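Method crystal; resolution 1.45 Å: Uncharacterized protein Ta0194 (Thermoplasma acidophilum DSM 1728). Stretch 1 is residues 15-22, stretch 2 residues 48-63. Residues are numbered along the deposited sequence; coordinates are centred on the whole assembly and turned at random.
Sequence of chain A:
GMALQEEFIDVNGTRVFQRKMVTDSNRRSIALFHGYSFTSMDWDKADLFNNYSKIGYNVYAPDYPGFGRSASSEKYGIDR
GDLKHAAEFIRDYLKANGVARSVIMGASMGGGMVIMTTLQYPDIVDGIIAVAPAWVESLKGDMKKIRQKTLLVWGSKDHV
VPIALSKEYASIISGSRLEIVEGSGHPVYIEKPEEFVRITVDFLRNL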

# COMPACT_ATOMS: atom_id res chain seq x y z
N ARG A 15 -13.42 0.64 -14.54
CA ARG A 15 -12.24 0.43 -15.36
C ARG A 15 -10.97 0.96 -14.69
O ARG A 15 -10.73 2.16 -14.65
CB ARG A 15 -12.44 1.05 -16.74
CG ARG A 15 -11.37 0.76 -17.78
CD ARG A 15 -11.67 1.47 -19.03
NE ARG A 15 -10.76 1.21 -20.14
CZ ARG A 15 -9.78 2.02 -20.53
NH1 ARG A 15 -9.49 3.12 -19.91
NH2 ARG A 15 -9.07 1.66 -21.61
N VAL A 16 -10.16 0.04 -14.16
CA VAL A 16 -9.01 0.34 -13.34
C VAL A 16 -7.74 0.13 -14.15
O VAL A 16 -7.55 -0.93 -14.73
CB VAL A 16 -9.02 -0.59 -12.11
CG1 VAL A 16 -7.75 -0.43 -11.28
CG2 VAL A 16 -10.24 -0.28 -11.28
N PHE A 17 -6.87 1.13 -14.17
CA PHE A 17 -5.53 0.97 -14.70
C PHE A 17 -4.65 0.31 -13.66
O PHE A 17 -4.69 0.65 -12.49
CB PHE A 17 -4.92 2.33 -15.04
CG PHE A 17 -3.49 2.26 -15.52
CD1 PHE A 17 -3.22 1.73 -16.76
CD2 PHE A 17 -2.42 2.72 -14.75
CE1 PHE A 17 -1.93 1.61 -17.20
CE2 PHE A 17 -1.12 2.64 -15.18
CZ PHE A 17 -0.88 2.09 -16.46
N GLN A 18 -3.86 -0.67 -14.09
CA GLN A 18 -2.85 -1.25 -13.21
C GLN A 18 -1.57 -1.57 -13.90
O GLN A 18 -1.52 -1.79 -15.11
CB GLN A 18 -3.39 -2.52 -12.50
CG GLN A 18 -3.56 -3.73 -13.42
CD GLN A 18 -4.00 -4.99 -12.66
OE1 GLN A 18 -4.25 -4.95 -11.46
NE2 GLN A 18 -4.18 -6.11 -13.37
N ARG A 19 -0.54 -1.64 -13.10
CA ARG A 19 0.80 -2.11 -13.49
C ARG A 19 1.14 -3.32 -12.66
O ARG A 19 0.89 -3.34 -11.47
CB ARG A 19 1.82 -1.01 -13.23
CG ARG A 19 1.35 0.37 -13.72
CD ARG A 19 2.37 1.43 -13.43
NE ARG A 19 3.50 1.38 -14.37
CZ ARG A 19 4.72 1.83 -14.09
NH1 ARG A 19 5.02 2.21 -12.85
NH2 ARG A 19 5.66 1.80 -15.03
N LYS A 20 1.71 -4.36 -13.31
CA LYS A 20 2.01 -5.56 -12.55
C LYS A 20 3.24 -6.25 -13.09
O LYS A 20 3.53 -6.12 -14.24
CB LYS A 20 0.83 -6.54 -12.54
CG LYS A 20 0.54 -7.15 -13.88
CD LYS A 20 -0.73 -7.98 -13.85
CE LYS A 20 -0.94 -8.73 -15.16
NZ LYS A 20 -2.31 -9.38 -15.28
N MSE A 21 3.94 -6.95 -12.20
CA MSE A 21 5.06 -7.82 -12.57
C MSE A 21 4.86 -9.14 -11.83
O MSE A 21 5.02 -9.22 -10.64
CB MSE A 21 6.36 -7.16 -12.19
CG MSE A 21 7.59 -7.95 -12.65
SE MSE A 21 9.30 -7.07 -12.48
CE MSE A 21 9.27 -5.91 -14.00
N VAL A 22 4.46 -10.14 -12.59
CA VAL A 22 4.05 -11.39 -11.95
C VAL A 22 4.57 -12.62 -12.72
O VAL A 22 4.83 -12.54 -13.91
CB VAL A 22 2.50 -11.46 -11.87
CG1 VAL A 22 1.92 -10.21 -11.13
CG2 VAL A 22 1.93 -11.55 -13.22
N LEU A 48 10.22 -0.26 -7.76
CA LEU A 48 9.63 -1.23 -6.82
C LEU A 48 9.22 -2.53 -7.44
O LEU A 48 9.26 -3.55 -6.78
CB LEU A 48 8.50 -0.60 -6.03
CG LEU A 48 8.82 0.61 -5.15
CD1 LEU A 48 7.59 1.03 -4.33
CD2 LEU A 48 9.97 0.27 -4.21
N PHE A 49 8.85 -2.52 -8.72
CA PHE A 49 8.42 -3.77 -9.33
C PHE A 49 9.60 -4.73 -9.40
O PHE A 49 9.50 -5.86 -8.92
CB PHE A 49 7.74 -3.59 -10.71
CG PHE A 49 6.53 -2.70 -10.65
CD1 PHE A 49 6.68 -1.31 -10.78
CD2 PHE A 49 5.28 -3.23 -10.45
CE1 PHE A 49 5.60 -0.45 -10.72
CE2 PHE A 49 4.17 -2.34 -10.34
CZ PHE A 49 4.37 -0.95 -10.46
N ASN A 50 10.71 -4.27 -9.95
CA ASN A 50 11.90 -5.12 -10.04
C ASN A 50 12.40 -5.46 -8.65
O ASN A 50 12.77 -6.62 -8.41
CB ASN A 50 13.00 -4.51 -10.90
CG ASN A 50 12.68 -4.54 -12.34
OD1 ASN A 50 12.41 -5.62 -12.90
ND2 ASN A 50 12.72 -3.37 -12.99
N ASN A 51 12.47 -4.52 -7.74
CA ASN A 51 13.02 -4.82 -6.41
C ASN A 51 12.20 -5.82 -5.59
O ASN A 51 12.76 -6.65 -4.83
CB ASN A 51 13.26 -3.54 -5.61
CG ASN A 51 14.53 -2.84 -6.03
OD1 ASN A 51 15.61 -3.41 -5.91
ND2 ASN A 51 14.42 -1.58 -6.37
N TYR A 52 10.88 -5.77 -5.68
CA TYR A 52 10.04 -6.75 -4.97
C TYR A 52 9.91 -8.05 -5.69
O TYR A 52 9.81 -9.10 -5.05
CB TYR A 52 8.69 -6.18 -4.60
CG TYR A 52 8.72 -4.96 -3.71
CD1 TYR A 52 9.81 -4.66 -2.87
CD2 TYR A 52 7.65 -4.04 -3.69
CE1 TYR A 52 9.82 -3.54 -2.10
CE2 TYR A 52 7.66 -2.93 -2.88
CZ TYR A 52 8.76 -2.65 -2.08
OH TYR A 52 8.71 -1.51 -1.34
N SER A 53 9.97 -8.03 -7.02
CA SER A 53 9.95 -9.25 -7.80
C SER A 53 11.19 -10.12 -7.55
O SER A 53 11.13 -11.34 -7.59
CB SER A 53 9.84 -8.91 -9.29
OG SER A 53 9.69 -10.07 -10.04
N LYS A 54 12.33 -9.47 -7.31
CA LYS A 54 13.59 -10.18 -7.14
C LYS A 54 13.64 -10.93 -5.83
O LYS A 54 14.54 -11.79 -5.68
CB LYS A 54 14.75 -9.19 -7.25
CG LYS A 54 15.14 -8.93 -8.68
CD LYS A 54 16.11 -7.75 -8.81
CE LYS A 54 16.68 -7.73 -10.23
NZ LYS A 54 17.72 -6.65 -10.39
N ILE A 55 12.74 -10.63 -4.88
CA ILE A 55 12.62 -11.39 -3.62
C ILE A 55 11.36 -12.29 -3.65
O ILE A 55 10.84 -12.66 -2.61
CB ILE A 55 12.70 -10.49 -2.32
CG1 ILE A 55 11.62 -9.43 -2.27
CG2 ILE A 55 14.10 -9.82 -2.24
CD1 ILE A 55 11.41 -8.75 -0.94
N GLY A 56 10.87 -12.60 -4.86
CA GLY A 56 9.81 -13.59 -5.05
C GLY A 56 8.36 -13.17 -4.87
O GLY A 56 7.48 -14.02 -4.78
N TYR A 57 8.10 -11.86 -4.82
CA TYR A 57 6.73 -11.32 -4.78
C TYR A 57 6.18 -11.01 -6.19
O TYR A 57 6.85 -10.41 -7.03
CB TYR A 57 6.66 -10.06 -3.90
CG TYR A 57 6.70 -10.30 -2.40
CD1 TYR A 57 7.92 -10.56 -1.75
CD2 TYR A 57 5.58 -10.29 -1.60
CE1 TYR A 57 7.99 -10.79 -0.37
CE2 TYR A 57 5.64 -10.51 -0.22
CZ TYR A 57 6.84 -10.81 0.42
OH TYR A 57 6.90 -10.98 1.79
N ASN A 58 4.94 -11.43 -6.45
CA ASN A 58 4.14 -10.89 -7.54
C ASN A 58 3.71 -9.49 -7.10
O ASN A 58 3.23 -9.32 -5.99
CB ASN A 58 2.94 -11.78 -7.82
CG ASN A 58 3.31 -12.99 -8.63
OD1 ASN A 58 4.35 -13.03 -9.27
ND2 ASN A 58 2.42 -13.95 -8.67
N VAL A 59 3.89 -8.52 -7.99
CA VAL A 59 3.67 -7.10 -7.66
C VAL A 59 2.52 -6.50 -8.50
O VAL A 59 2.53 -6.58 -9.71
CB VAL A 59 4.94 -6.27 -7.87
CG1 VAL A 59 4.75 -4.84 -7.33
CG2 VAL A 59 6.14 -6.95 -7.20
N TYR A 60 1.59 -5.87 -7.80
CA TYR A 60 0.41 -5.26 -8.44
C TYR A 60 0.28 -3.82 -7.96
O TYR A 60 0.46 -3.56 -6.78
CB TYR A 60 -0.86 -5.99 -8.02
CG TYR A 60 -0.87 -7.46 -8.35
CD1 TYR A 60 -0.32 -8.40 -7.49
CD2 TYR A 60 -1.39 -7.90 -9.54
CE1 TYR A 60 -0.33 -9.75 -7.81
CE2 TYR A 60 -1.41 -9.27 -9.85
CZ TYR A 60 -0.86 -10.16 -8.99
OH TYR A 60 -0.85 -11.53 -9.29
N ALA A 61 -0.03 -2.88 -8.86
CA ALA A 61 -0.22 -1.49 -8.43
C ALA A 61 -1.29 -0.82 -9.30
O ALA A 61 -1.03 -0.56 -10.47
CB ALA A 61 1.09 -0.71 -8.55
N PRO A 62 -2.48 -0.56 -8.77
CA PRO A 62 -3.52 0.16 -9.52
C PRO A 62 -3.52 1.66 -9.28
O PRO A 62 -3.01 2.14 -8.26
CB PRO A 62 -4.80 -0.42 -8.95
CG PRO A 62 -4.47 -0.69 -7.52
CD PRO A 62 -2.97 -1.00 -7.45
N ASP A 63 -4.13 2.39 -10.21
CA ASP A 63 -4.58 3.77 -9.94
C ASP A 63 -5.93 3.64 -9.25
O ASP A 63 -6.82 2.91 -9.74
CB ASP A 63 -4.68 4.60 -11.18
CG ASP A 63 -3.33 4.92 -11.80
OD1 ASP A 63 -2.29 4.65 -11.19
OD2 ASP A 63 -3.33 5.46 -12.93
O HOH W 1 7.16 -10.80 -9.54

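The contact is built on an antiparallel strand pair, strand 15-21 against the strand that ends at Pro-62, with a helix beginning the second stretch and lying across one face of that pair. Backbone does the fastening. Arg-19 N donates to Ala-61 O (2.9 Å) and Ala-61 N to Arg-19 O (2.8 Å); two residues on, Met-21 N donates to Val-59 O (2.9 Å) and Val-59 N to Met-21 O (3.0 Å). Asp-63 N extends the ladder by donating to Phe-17 O (2.9 Å). Pro-62 suits its position because it sits in the non-hydrogen-bonded pair with Gln-18, where no amide proton is asked of it; its CA instead approaches Phe-17 O at 3.2 Å.

Alternation sorts the side chains. Arg-19, Met-21, Val-59 and Ala-61 project to the face that the helix covers, and here the main bump is Met-21, a selenomethionine, which has the largest area covered by the other stretch. Its chain, t at chi1 and chi2 and m at chi3, runs crosswise to the helix, over the side formed by Phe-49, Asn-50 and Ser-53: CB lies 4.1 Å from Phe-49 CB, SE rests 3.8 Å from Phe-49 O and 3.7 Å from Ser-53 CB, and CE reaches Asn-50 OD1 at 3.3 Å. A long, unbranched, flexible chain fits this groove, and the small Ser-53, whose CA-to-CB bond points toward the strand, leaves room for the selenium. Phe-49 also points toward the strand and fills the space beside Met-21 with its ring, whose CE1 meets Arg-19 NH1 at 3.5 Å. The guanidinium is buried, but its nitrogens are hydrogen-bonded elsewhere in the structure.

The other face carries Gln-18, Lys-20, Tyr-60 and Pro-62. Val-22, just past the strand, sets CG1 over one face of the Tyr-60 ring, 3.5 Å from CZ, so a compact branched side chain lies against a flat surface. Lys-20 CB adds a contact with Tyr-60 CD2 at 4.0 Å, while the rest of the lysine leads its charge away from the contact. Farther along, Val-16 CG1 packs against Pro-62 CB at 3.8 Å.

Where the strand pair opens, a water fills the gap. It donates to Met-21 O (2.9 Å) and Tyr-57 O (2.6 Å) and accepts from Ser-53 OG (2.7 Å), tying strand, helix and the returning chain together. That return is a type I turn from Ser-53 to Gly-56, closed by Gly-56 N to Ser-53 O at 3.0 Å; the positive phi of Gly-56 favours glycine.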